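Long-range contacts in Mgp-operon protein 3 (Mycoplasma pneumoniae, PDB 6RJ1), which probably takes part in cell adhesion as the extracellular protein P40/P90, perhaps through recognition of sugars: residues A[547-552]-A[696-701]; A[725-730]-A[818-823]. One frame throughout, in Å; residues are numbered along the deposited sequence.

Contact 1: residues A[547-552]-A[696-701]; sequences ADHLVF and YGIVNE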
# COMPACT_ATOMS: atom_id res chain seq x y z
N ALA A 547 18.98 -13.72 -6.08
CA ALA A 547 19.10 -15.10 -6.57
C ALA A 547 18.22 -15.37 -7.81
O ALA A 547 17.45 -16.34 -7.81
CB ALA A 547 18.81 -16.09 -5.45
N ASP A 548 18.32 -14.47 -8.83
CA ASP A 548 17.58 -14.49 -10.11
C ASP A 548 16.04 -14.48 -9.94
O ASP A 548 15.31 -14.92 -10.83
CB ASP A 548 18.04 -15.66 -11.02
CG ASP A 548 19.51 -15.61 -11.42
OD1 ASP A 548 19.98 -14.53 -11.82
OD2 ASP A 548 20.17 -16.67 -11.34
N HIS A 549 15.57 -13.94 -8.82
CA HIS A 549 14.15 -13.86 -8.48
C HIS A 549 13.77 -12.48 -7.98
O HIS A 549 14.59 -11.79 -7.38
CB HIS A 549 13.82 -14.89 -7.38
CG HIS A 549 13.71 -16.30 -7.87
ND1 HIS A 549 14.83 -17.02 -8.25
CD2 HIS A 549 12.62 -17.08 -7.99
CE1 HIS A 549 14.38 -18.21 -8.63
NE2 HIS A 549 13.05 -18.29 -8.48
N LEU A 550 12.50 -12.11 -8.20
CA LEU A 550 11.94 -10.84 -7.74
C LEU A 550 11.24 -11.05 -6.39
O LEU A 550 10.46 -11.97 -6.22
CB LEU A 550 10.96 -10.24 -8.77
CG LEU A 550 10.28 -8.92 -8.35
CD1 LEU A 550 11.16 -7.72 -8.68
CD2 LEU A 550 8.91 -8.78 -8.97
N VAL A 551 11.53 -10.16 -5.45
CA VAL A 551 10.92 -10.16 -4.13
C VAL A 551 10.13 -8.85 -4.00
O VAL A 551 10.61 -7.80 -4.43
CB VAL A 551 12.00 -10.37 -3.05
CG1 VAL A 551 11.48 -10.00 -1.67
CG2 VAL A 551 12.50 -11.81 -3.05
N PHE A 552 8.92 -8.92 -3.45
CA PHE A 552 8.07 -7.75 -3.25
C PHE A 552 7.29 -7.85 -1.94
O PHE A 552 7.15 -8.93 -1.36
CB PHE A 552 7.12 -7.54 -4.45
CG PHE A 552 5.87 -8.39 -4.40
CD1 PHE A 552 5.90 -9.72 -4.80
CD2 PHE A 552 4.67 -7.87 -3.92
CE1 PHE A 552 4.75 -10.52 -4.72
CE2 PHE A 552 3.53 -8.67 -3.83
CZ PHE A 552 3.58 -9.99 -4.22
N TYR A 696 3.30 -10.32 0.71
CA TYR A 696 4.71 -10.43 0.34
C TYR A 696 4.95 -11.72 -0.44
O TYR A 696 4.11 -12.63 -0.38
CB TYR A 696 5.63 -10.37 1.58
CG TYR A 696 5.40 -11.48 2.58
CD1 TYR A 696 4.40 -11.39 3.55
CD2 TYR A 696 6.18 -12.63 2.56
CE1 TYR A 696 4.16 -12.43 4.46
CE2 TYR A 696 5.97 -13.67 3.47
CZ TYR A 696 4.95 -13.57 4.41
OH TYR A 696 4.72 -14.59 5.30
N GLY A 697 6.07 -11.80 -1.13
CA GLY A 697 6.41 -13.01 -1.88
C GLY A 697 7.62 -12.91 -2.77
O GLY A 697 8.21 -11.84 -2.95
N ILE A 698 8.01 -14.08 -3.30
CA ILE A 698 9.10 -14.29 -4.25
C ILE A 698 8.47 -14.75 -5.57
O ILE A 698 7.55 -15.58 -5.55
CB ILE A 698 10.19 -15.26 -3.69
CG1 ILE A 698 11.44 -15.28 -4.60
CG2 ILE A 698 9.65 -16.69 -3.37
CD1 ILE A 698 12.67 -15.94 -4.00
N VAL A 699 8.90 -14.17 -6.70
CA VAL A 699 8.35 -14.48 -8.01
C VAL A 699 9.48 -14.74 -9.02
O VAL A 699 10.44 -13.97 -9.10
CB VAL A 699 7.27 -13.44 -8.47
CG1 VAL A 699 7.39 -12.10 -7.73
CG2 VAL A 699 7.23 -13.24 -9.98
N ASN A 700 9.38 -15.88 -9.75
CA ASN A 700 10.34 -16.32 -10.76
C ASN A 700 10.02 -15.78 -12.16
O ASN A 700 8.93 -15.27 -12.39
CB ASN A 700 10.44 -17.85 -10.78
CG ASN A 700 9.15 -18.57 -11.06
OD1 ASN A 700 8.58 -18.50 -12.14
ND2 ASN A 700 8.68 -19.31 -10.07
N GLU A 701 10.99 -15.95 -13.10
CA GLU A 701 10.91 -15.50 -14.50
C GLU A 701 9.66 -15.99 -15.24
O GLU A 701 9.08 -15.20 -16.00
CB GLU A 701 12.17 -15.87 -15.29
CG GLU A 701 13.34 -14.92 -15.04
CD GLU A 701 14.14 -14.52 -16.27
OE1 GLU A 701 14.71 -15.42 -16.93
OE2 GLU A 701 14.20 -13.30 -16.56

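Contact 2: residues A[725-730]-A[818-823]; sequences WTNTAS and TDKLLD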
# COMPACT_ATOMS: atom_id res chain seq x y z
N TRP A 725 0.69 -16.29 -8.95
CA TRP A 725 1.92 -16.17 -8.18
C TRP A 725 1.65 -16.95 -6.89
O TRP A 725 0.96 -16.46 -5.99
CB TRP A 725 2.27 -14.68 -7.90
CG TRP A 725 2.63 -13.85 -9.11
CD1 TRP A 725 2.72 -14.27 -10.41
CD2 TRP A 725 3.00 -12.46 -9.11
NE1 TRP A 725 3.09 -13.22 -11.22
CE2 TRP A 725 3.27 -12.10 -10.45
CE3 TRP A 725 3.12 -11.48 -8.10
CZ2 TRP A 725 3.65 -10.80 -10.81
CZ3 TRP A 725 3.48 -10.20 -8.46
CH2 TRP A 725 3.76 -9.87 -9.80
N THR A 726 2.10 -18.21 -6.86
CA THR A 726 1.83 -19.13 -5.75
C THR A 726 2.82 -19.02 -4.57
O THR A 726 2.48 -19.44 -3.46
CB THR A 726 1.73 -20.57 -6.26
OG1 THR A 726 2.84 -20.83 -7.10
CG2 THR A 726 0.43 -20.81 -7.03
N ASN A 727 4.02 -18.45 -4.79
CA ASN A 727 5.00 -18.32 -3.71
C ASN A 727 4.90 -16.95 -3.03
O ASN A 727 5.87 -16.20 -2.93
CB ASN A 727 6.41 -18.65 -4.20
CG ASN A 727 6.53 -20.11 -4.50
OD1 ASN A 727 6.49 -20.95 -3.60
ND2 ASN A 727 6.65 -20.45 -5.77
N THR A 728 3.70 -16.65 -2.55
CA THR A 728 3.37 -15.42 -1.84
C THR A 728 2.60 -15.79 -0.57
O THR A 728 2.17 -16.94 -0.42
CB THR A 728 2.56 -14.45 -2.74
OG1 THR A 728 1.40 -15.10 -3.22
CG2 THR A 728 3.37 -13.89 -3.91
N ALA A 729 2.44 -14.82 0.33
CA ALA A 729 1.69 -14.98 1.58
C ALA A 729 1.17 -13.64 2.07
O ALA A 729 1.61 -12.58 1.61
CB ALA A 729 2.56 -15.64 2.64
N SER A 730 0.22 -13.70 3.00
CA SER A 730 -0.37 -12.52 3.62
C SER A 730 -0.26 -12.66 5.11
O SER A 730 -0.29 -13.77 5.66
CB SER A 730 -1.82 -12.33 3.19
OG SER A 730 -2.71 -13.21 3.85
N THR A 818 15.36 -23.81 -2.77
CA THR A 818 14.17 -23.94 -3.62
C THR A 818 13.68 -22.60 -4.19
O THR A 818 12.83 -22.61 -5.10
CB THR A 818 13.02 -24.63 -2.85
OG1 THR A 818 12.60 -23.81 -1.76
CG2 THR A 818 13.37 -26.05 -2.39
N ASP A 819 14.17 -21.46 -3.65
CA ASP A 819 13.80 -20.09 -4.02
C ASP A 819 12.30 -19.86 -3.82
O ASP A 819 11.59 -19.33 -4.69
CB ASP A 819 14.32 -19.70 -5.42
CG ASP A 819 15.83 -19.77 -5.56
OD1 ASP A 819 16.53 -19.10 -4.77
OD2 ASP A 819 16.30 -20.50 -6.46
N LYS A 820 11.83 -20.29 -2.65
CA LYS A 820 10.45 -20.22 -2.17
C LYS A 820 10.44 -19.60 -0.76
O LYS A 820 11.51 -19.37 -0.19
CB LYS A 820 9.84 -21.63 -2.13
CG LYS A 820 9.56 -22.23 -3.50
CD LYS A 820 9.15 -23.69 -3.40
CE LYS A 820 8.76 -24.29 -4.73
NZ LYS A 820 7.35 -23.98 -5.08
N LEU A 821 9.25 -19.32 -0.21
CA LEU A 821 9.07 -18.77 1.14
C LEU A 821 9.53 -19.80 2.18
O LEU A 821 9.27 -20.99 2.00
CB LEU A 821 7.59 -18.43 1.35
CG LEU A 821 7.13 -16.98 1.22
CD1 LEU A 821 7.62 -16.32 -0.05
CD2 LEU A 821 5.64 -16.92 1.20
N LEU A 822 10.22 -19.36 3.26
CA LEU A 822 10.70 -20.25 4.31
C LEU A 822 9.54 -20.83 5.14
O LEU A 822 8.79 -20.10 5.78
CB LEU A 822 11.75 -19.55 5.20
CG LEU A 822 12.61 -20.45 6.10
CD1 LEU A 822 13.62 -21.26 5.29
CD2 LEU A 822 13.33 -19.63 7.15
N ASP A 823 9.39 -22.17 5.06
CA ASP A 823 8.30 -22.93 5.69
C ASP A 823 8.81 -24.05 6.63
O ASP A 823 9.98 -24.43 6.57
CB ASP A 823 7.40 -23.50 4.58
CG ASP A 823 6.04 -24.03 5.03
OD1 ASP A 823 5.18 -23.21 5.42
OD2 ASP A 823 5.85 -25.27 4.97

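Contact 1: residues A[547-552]-A[696-701]
Leu550 and Val699 form an antiparallel backbone pair that joins strand 549-552 to strand 696-699 in a large mixed sheet, and most of the contact is buried. The strands run at 170° to each other. Leu550 N donates to Val699 O at 2.9 Å, and Val699 N returns a bond to Leu550 O at 2.7 Å. Phe552 and Gly697 make a second such reciprocal pair. Between them, Val551 and Ile698 form a non-hydrogen-bonded pair.

One face carries Leu550, Phe552 and Val699. Leu550 CD2 lies 3.9 Å from Val699 CG1, with both side chains pointing the same way. The Phe552 side chain crosses that of Val699 at about a right angle, CD1 to CG1. The Phe552 CG sits between the backbone N and the carbonyl carbon (chi1 82°), and the ring passes over Gly697, whose N lies above one face toward the rim. Gly697 has no side chain to meet this ring.

The other face carries Val551 and Ile698. Val551 CG2 meets Ile698 CG1, and strands 799-805 and 808-815 cover both residues. Next to the last bonded pair, His549 CB packs against Ile698 CG1 and CD1. His549 NE2 lies 3.5 Å from Asn700 CB, oblique to the ring, and the two side chains lie side by side with ring and amide planes 89° apart. His549 ND1 donates to Ala547 O at 2.7 Å, nearly in the ring plane, which fixes the rotation of the ring. Asn700, at the N-cap, precedes helix 701-712, and its OD1 bonds to Ser702 OG.

Antiparallel pairing of this kind builds the blades of a beta-propeller, the fold class to which the MgpC adhesin family probably belongs.

Contact 2: residues A[725-730]-A[818-823]
Leu821 packs its two methyl branches against the backbone of Asn727 and Thr728 and against Ala729 CB, and this is the close part of the contact. Leu821 CD2 lies 3.6 Å from Ala729 CB and 3.7 Å from Thr728 C. Leu821 CD1 reaches Asn727 O at 3.4 Å. The isobutyl group therefore lies against the start of strand 728-730, and it also touches Tyr696 and Ile698 of the neighbouring strand 693-699.

Asn727 is the centre of an inverse gamma turn, at a break in strand 723-732. Across from it, Asp819 and Lys820 form a G1 beta bulge opposite Asn815, where the chain turns back from strand 808-815. The contact thus brings an irregular point of the mixed sheet up to the short, weakly bonded strand 820-821, which pairs with strand 808-815. No backbone hydrogen bond joins the two segments.

The side toward solvent is looser. Asn727 and exposed Lys820 meet through their side chains. Asn727 OD1 rests 3.3 Å from Lys820 CG. The lysine chain is extended as far as CE and then bends (chi4 -83°), which brings NZ back toward the amide. The resulting bond from Lys820 NZ to Asn727 OD1 is weak, at 3.5 Å.

Overall arrangement
Contact 1 and contact 2 are neighbours, with centres 9 Å apart. Strand 693-699 lies between strands 549-563 and 723-732 in the mixed sheet, so it serves both. It pairs with 549-552 in contact 1. Along its other edge, Tyr696 O lies 2.9 Å from Ala729 N, and Ile698 N lies 3.0 Å from Asn727 O, both probable hydrogen bonds. The segment 818-823 then packs against this sheet: Ile698 CG2 is 3.5 Å from Asp819 O. Both segments of contact 1 come earlier in the chain than those of contact 2. Contact 1 pairs strands within the mixed sheet, while contact 2 joins it to the sheet containing strand 808-815.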